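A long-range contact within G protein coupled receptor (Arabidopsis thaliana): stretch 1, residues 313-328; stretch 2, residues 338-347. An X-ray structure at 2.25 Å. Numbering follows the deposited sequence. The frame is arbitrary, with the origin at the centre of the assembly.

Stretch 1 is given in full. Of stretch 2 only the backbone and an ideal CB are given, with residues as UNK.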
# COMPACT_ATOMS: atom_id res chain seq x y z
N ALA A 313 3.74 -12.63 -14.97
CA ALA A 313 2.48 -11.93 -14.83
C ALA A 313 2.65 -10.61 -14.05
O ALA A 313 2.08 -9.58 -14.42
CB ALA A 313 1.45 -12.83 -14.17
N ALA A 314 3.46 -10.68 -12.98
CA ALA A 314 3.83 -9.47 -12.20
C ALA A 314 4.50 -8.44 -13.09
O ALA A 314 4.13 -7.27 -13.04
CB ALA A 314 4.77 -9.82 -11.03
N MET A 315 5.45 -8.89 -13.93
CA MET A 315 6.17 -7.99 -14.82
C MET A 315 5.22 -7.40 -15.79
O MET A 315 5.29 -6.21 -16.09
CB MET A 315 7.39 -8.66 -15.52
CG MET A 315 8.60 -8.94 -14.56
SD MET A 315 10.13 -9.80 -15.16
CE MET A 315 9.46 -11.18 -16.03
N GLU A 316 4.28 -8.20 -16.26
CA GLU A 316 3.33 -7.70 -17.27
C GLU A 316 2.35 -6.70 -16.72
O GLU A 316 1.94 -5.77 -17.42
CB GLU A 316 2.54 -8.87 -17.87
CG GLU A 316 3.38 -9.75 -18.75
CD GLU A 316 2.53 -10.77 -19.56
OE1 GLU A 316 2.95 -11.96 -19.62
OE2 GLU A 316 1.46 -10.38 -20.12
N ALA A 317 1.93 -6.93 -15.48
CA ALA A 317 1.10 -5.97 -14.75
C ALA A 317 1.89 -4.65 -14.56
O ALA A 317 1.33 -3.57 -14.70
CB ALA A 317 0.67 -6.56 -13.40
N GLY A 318 3.20 -4.75 -14.30
CA GLY A 318 4.09 -3.59 -14.26
C GLY A 318 4.13 -2.75 -15.53
O GLY A 318 4.30 -1.51 -15.45
N GLU A 319 3.98 -3.39 -16.70
CA GLU A 319 3.94 -2.63 -17.98
C GLU A 319 2.66 -1.83 -18.12
O GLU A 319 2.66 -0.74 -18.64
CB GLU A 319 4.08 -3.56 -19.19
CG GLU A 319 5.36 -4.34 -19.20
CD GLU A 319 6.58 -3.44 -19.33
OE1 GLU A 319 6.53 -2.46 -20.08
OE2 GLU A 319 7.59 -3.73 -18.67
N VAL A 320 1.55 -2.37 -17.67
CA VAL A 320 0.30 -1.61 -17.68
C VAL A 320 0.38 -0.37 -16.78
O VAL A 320 -0.05 0.75 -17.16
CB VAL A 320 -0.79 -2.50 -17.15
CG1 VAL A 320 -2.11 -1.73 -17.03
CG2 VAL A 320 -0.86 -3.75 -18.04
N VAL A 321 0.93 -0.56 -15.59
CA VAL A 321 1.24 0.61 -14.71
C VAL A 321 2.22 1.59 -15.39
O VAL A 321 2.02 2.83 -15.40
CB VAL A 321 1.74 0.14 -13.35
CG1 VAL A 321 1.76 1.33 -12.37
CG2 VAL A 321 0.78 -0.95 -12.83
N TRP A 322 3.27 1.06 -16.01
CA TRP A 322 4.21 1.98 -16.65
C TRP A 322 3.54 2.83 -17.73
O TRP A 322 3.84 4.03 -17.83
CB TRP A 322 5.46 1.25 -17.16
CG TRP A 322 6.51 2.12 -17.75
CD1 TRP A 322 6.98 2.04 -19.02
CD2 TRP A 322 7.27 3.17 -17.11
NE1 TRP A 322 7.95 2.98 -19.21
CE2 TRP A 322 8.15 3.69 -18.06
CE3 TRP A 322 7.26 3.74 -15.82
CZ2 TRP A 322 9.07 4.75 -17.79
CZ3 TRP A 322 8.17 4.82 -15.53
CH2 TRP A 322 9.06 5.29 -16.52
N SER A 323 2.63 2.27 -18.53
CA SER A 323 2.03 3.14 -19.54
C SER A 323 0.77 3.87 -19.12
O SER A 323 0.52 4.99 -19.59
CB SER A 323 1.80 2.41 -20.87
OG SER A 323 0.64 1.61 -20.81
N ARG A 324 -0.01 3.30 -18.23
CA ARG A 324 -1.27 3.96 -17.88
C ARG A 324 -1.35 4.38 -16.40
O ARG A 324 -2.39 4.88 -15.97
CB ARG A 324 -2.45 3.05 -18.21
CG ARG A 324 -2.67 2.72 -19.73
CD ARG A 324 -3.53 1.44 -19.90
NE ARG A 324 -4.90 1.65 -19.43
CZ ARG A 324 -5.82 0.71 -19.30
NH1 ARG A 324 -5.57 -0.57 -19.63
NH2 ARG A 324 -7.02 1.05 -18.87
N GLY A 325 -0.26 4.19 -15.65
CA GLY A 325 -0.31 4.23 -14.19
C GLY A 325 -0.05 5.59 -13.64
O GLY A 325 -0.15 5.82 -12.43
N LEU A 326 0.32 6.50 -14.52
CA LEU A 326 0.56 7.89 -14.14
C LEU A 326 -0.76 8.71 -14.05
O LEU A 326 -0.99 9.69 -14.78
CB LEU A 326 1.58 8.47 -15.13
CG LEU A 326 2.48 9.62 -14.68
CD1 LEU A 326 3.45 9.23 -13.53
CD2 LEU A 326 3.27 10.15 -15.94
N LEU A 327 -1.60 8.29 -13.11
CA LEU A 327 -2.93 8.80 -12.84
C LEU A 327 -2.95 10.31 -12.60
O LEU A 327 -1.99 10.85 -12.05
CB LEU A 327 -3.42 8.10 -11.56
CG LEU A 327 -4.25 6.81 -11.58
CD1 LEU A 327 -4.23 6.09 -12.92
CD2 LEU A 327 -3.99 5.88 -10.43
N LYS A 328 -4.07 10.95 -12.91
CA LYS A 328 -4.25 12.37 -12.61
C LYS A 328 -4.69 12.63 -11.15
O LYS A 328 -5.44 13.56 -10.87
CB LYS A 328 -5.27 13.00 -13.57
CG LYS A 328 -4.90 12.84 -15.04
CD LYS A 328 -5.63 13.86 -15.90
CE LYS A 328 -5.83 13.34 -17.32
NZ LYS A 328 -5.54 14.39 -18.33
N UNK A 338 0.86 5.79 -5.01
CA UNK A 338 0.52 4.39 -4.74
C UNK A 338 1.03 3.51 -5.86
O UNK A 338 1.60 2.44 -5.59
CB UNK A 338 -0.99 4.21 -4.57
N UNK A 339 0.84 3.94 -7.12
CA UNK A 339 1.39 3.17 -8.25
C UNK A 339 2.95 3.05 -8.28
O UNK A 339 3.50 2.05 -8.74
CB UNK A 339 0.92 3.82 -9.55
N UNK A 340 3.65 4.02 -7.70
CA UNK A 340 5.08 3.90 -7.53
C UNK A 340 5.52 2.58 -6.90
O UNK A 340 6.53 1.98 -7.32
CB UNK A 340 5.58 5.07 -6.68
N UNK A 341 4.75 2.11 -5.92
CA UNK A 341 5.07 0.88 -5.18
C UNK A 341 5.07 -0.31 -6.08
O UNK A 341 5.76 -1.33 -5.82
CB UNK A 341 4.08 0.65 -4.04
N UNK A 342 4.30 -0.25 -7.15
CA UNK A 342 4.44 -1.36 -8.11
C UNK A 342 5.91 -1.53 -8.56
O UNK A 342 6.46 -2.64 -8.50
CB UNK A 342 3.54 -1.12 -9.33
N UNK A 343 6.55 -0.43 -8.96
CA UNK A 343 7.95 -0.54 -9.40
C UNK A 343 8.92 -0.94 -8.32
O UNK A 343 9.77 -1.77 -8.53
CB UNK A 343 8.41 0.79 -9.99
N UNK A 344 8.77 -0.34 -7.15
CA UNK A 344 9.47 -0.76 -5.94
C UNK A 344 9.27 -2.21 -5.64
O UNK A 344 10.21 -2.90 -5.23
CB UNK A 344 9.01 0.07 -4.74
N UNK A 345 8.08 -2.72 -5.87
CA UNK A 345 7.85 -4.12 -5.57
C UNK A 345 8.60 -5.03 -6.55
O UNK A 345 9.09 -6.10 -6.19
CB UNK A 345 6.35 -4.42 -5.60
N UNK A 346 8.65 -4.61 -7.81
CA UNK A 346 9.25 -5.42 -8.89
C UNK A 346 10.79 -5.38 -8.70
O UNK A 346 11.49 -6.41 -8.80
CB UNK A 346 8.85 -4.90 -10.27
N UNK A 347 11.24 -4.23 -8.24
CA UNK A 347 12.64 -4.03 -7.91
C UNK A 347 13.06 -4.86 -6.73
O UNK A 347 14.08 -5.51 -6.79
CB UNK A 347 12.92 -2.55 -7.63

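Two helices run roughly antiparallel here, at 144° with their axes 9.8 Å apart at closest approach, so the rising numbers of stretch 2 meet the falling numbers of stretch 1.

Position 338 lies in helix and turns its CB direction sideways, with no atom of stretch 1 within 5.5 Å of an ideal CB. The contact sets little demand, and many residues would suit. It is Gly338.

Position 339 points toward stretch 1. Its ideal CB sits 3.9 Å from Val321 CG1 and 3.7 Å from Gly325 O, a carbonyl acceptor beside an apolar branch. A short side chain fits, either apolar or carrying a donor. The residue is Asn339, chi1 m. Its CB packs on Val321 CG1 at 3.8 Å, and its amide lies beside Gly325 O and Leu327; the orientation of that amide is open.

Position 340 points away and 341 is out of reach, so stretch 1 selects nothing at either. They hold Thr340 and Tyr341, whose OH is hydrogen-bonded elsewhere in the structure.

Position 342 points toward stretch 1 where the backbones come close: its CA is 6.6 Å from the CA of Gly318. With Val321 CG1 4.3 Å from the ideal CB, a compact apolar residue such as alanine, valine or isoleucine is plausible. Val342, chi1 t, places CG1 4.2 Å from Gly318 CA and CG2 4.1 Å from Val321 CG2.

Position 343 leaves sideways, and its ideal CB has nothing of stretch 1 within 5.5 Å. A long apolar or aromatic side chain could still turn back toward Val321 and Trp322. Phe343 does so with chi1 m: CZ reaches 3.8 Å from both Val321 CG1 and Trp322 CE3. The edge of Trp322 is directed toward its face in an offset edge-to-face pair, planes at 84°, while Gly318 O meets the Phe343 ring edge, 3.5 Å from CE1.

Positions 344 and 345 are out of reach and unconstrained by stretch 1; they are Leu344 and Ser345.

Position 346 points toward stretch 1, yet its ideal CB finds no atom there within 5.5 Å. That gap asks for length, and the Ala314, Met315 and Gly318 surface favours leucine or methionine. Leu346, m then t, fills it: CD1 lies 3.8 Å from Gly318 CA and CD2 4.1 Å from Ala314 CB. The missing side chain of Gly318 matters, since an ideal CB there would stand 2.6 Å from Leu346 CD1, a clash.

Position 347 is again out of reach, and Tyr347 makes no contact with stretch 1.

Stretch 2, residues 338-347: GNTYVFLSLY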
# COMPACT_ATOMS: atom_id res chain seq x y z
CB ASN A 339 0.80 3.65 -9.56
CG ASN A 339 -0.72 3.45 -9.60
OD1 ASN A 339 -1.36 3.87 -10.53
ND2 ASN A 339 -1.28 2.89 -8.59
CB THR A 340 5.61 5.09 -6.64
OG1 THR A 340 5.30 6.26 -7.35
CG2 THR A 340 7.10 5.02 -6.45
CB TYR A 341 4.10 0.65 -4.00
CG TYR A 341 4.49 1.44 -2.74
CD1 TYR A 341 5.50 0.99 -1.88
CD2 TYR A 341 3.88 2.65 -2.44
CE1 TYR A 341 5.87 1.76 -0.75
CE2 TYR A 341 4.26 3.41 -1.32
CZ TYR A 341 5.22 2.95 -0.47
OH TYR A 341 5.57 3.68 0.67
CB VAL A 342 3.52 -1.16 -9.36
CG1 VAL A 342 3.76 -2.26 -10.32
CG2 VAL A 342 2.06 -1.21 -8.95
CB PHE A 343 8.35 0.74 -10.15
CG PHE A 343 7.34 1.12 -11.18
CD1 PHE A 343 6.92 0.18 -12.12
CD2 PHE A 343 6.75 2.38 -11.17
CE1 PHE A 343 6.00 0.53 -13.10
CE2 PHE A 343 5.83 2.74 -12.12
CZ PHE A 343 5.42 1.81 -13.08
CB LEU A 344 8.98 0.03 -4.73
CG LEU A 344 9.39 1.48 -4.87
CD1 LEU A 344 8.78 2.29 -3.69
CD2 LEU A 344 10.92 1.67 -4.93
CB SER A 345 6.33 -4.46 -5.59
OG SER A 345 6.07 -5.62 -4.76
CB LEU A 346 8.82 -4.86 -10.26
CG LEU A 346 7.40 -5.31 -10.60
CD1 LEU A 346 6.80 -4.46 -11.69
CD2 LEU A 346 7.46 -6.77 -11.02
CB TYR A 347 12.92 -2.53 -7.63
CG TYR A 347 14.35 -2.24 -7.25
CD1 TYR A 347 15.45 -2.57 -8.12
CD2 TYR A 347 14.65 -1.62 -6.03
CE1 TYR A 347 16.77 -2.26 -7.74
CE2 TYR A 347 15.98 -1.29 -5.67
CZ TYR A 347 17.02 -1.62 -6.54
OH TYR A 347 18.30 -1.33 -6.16
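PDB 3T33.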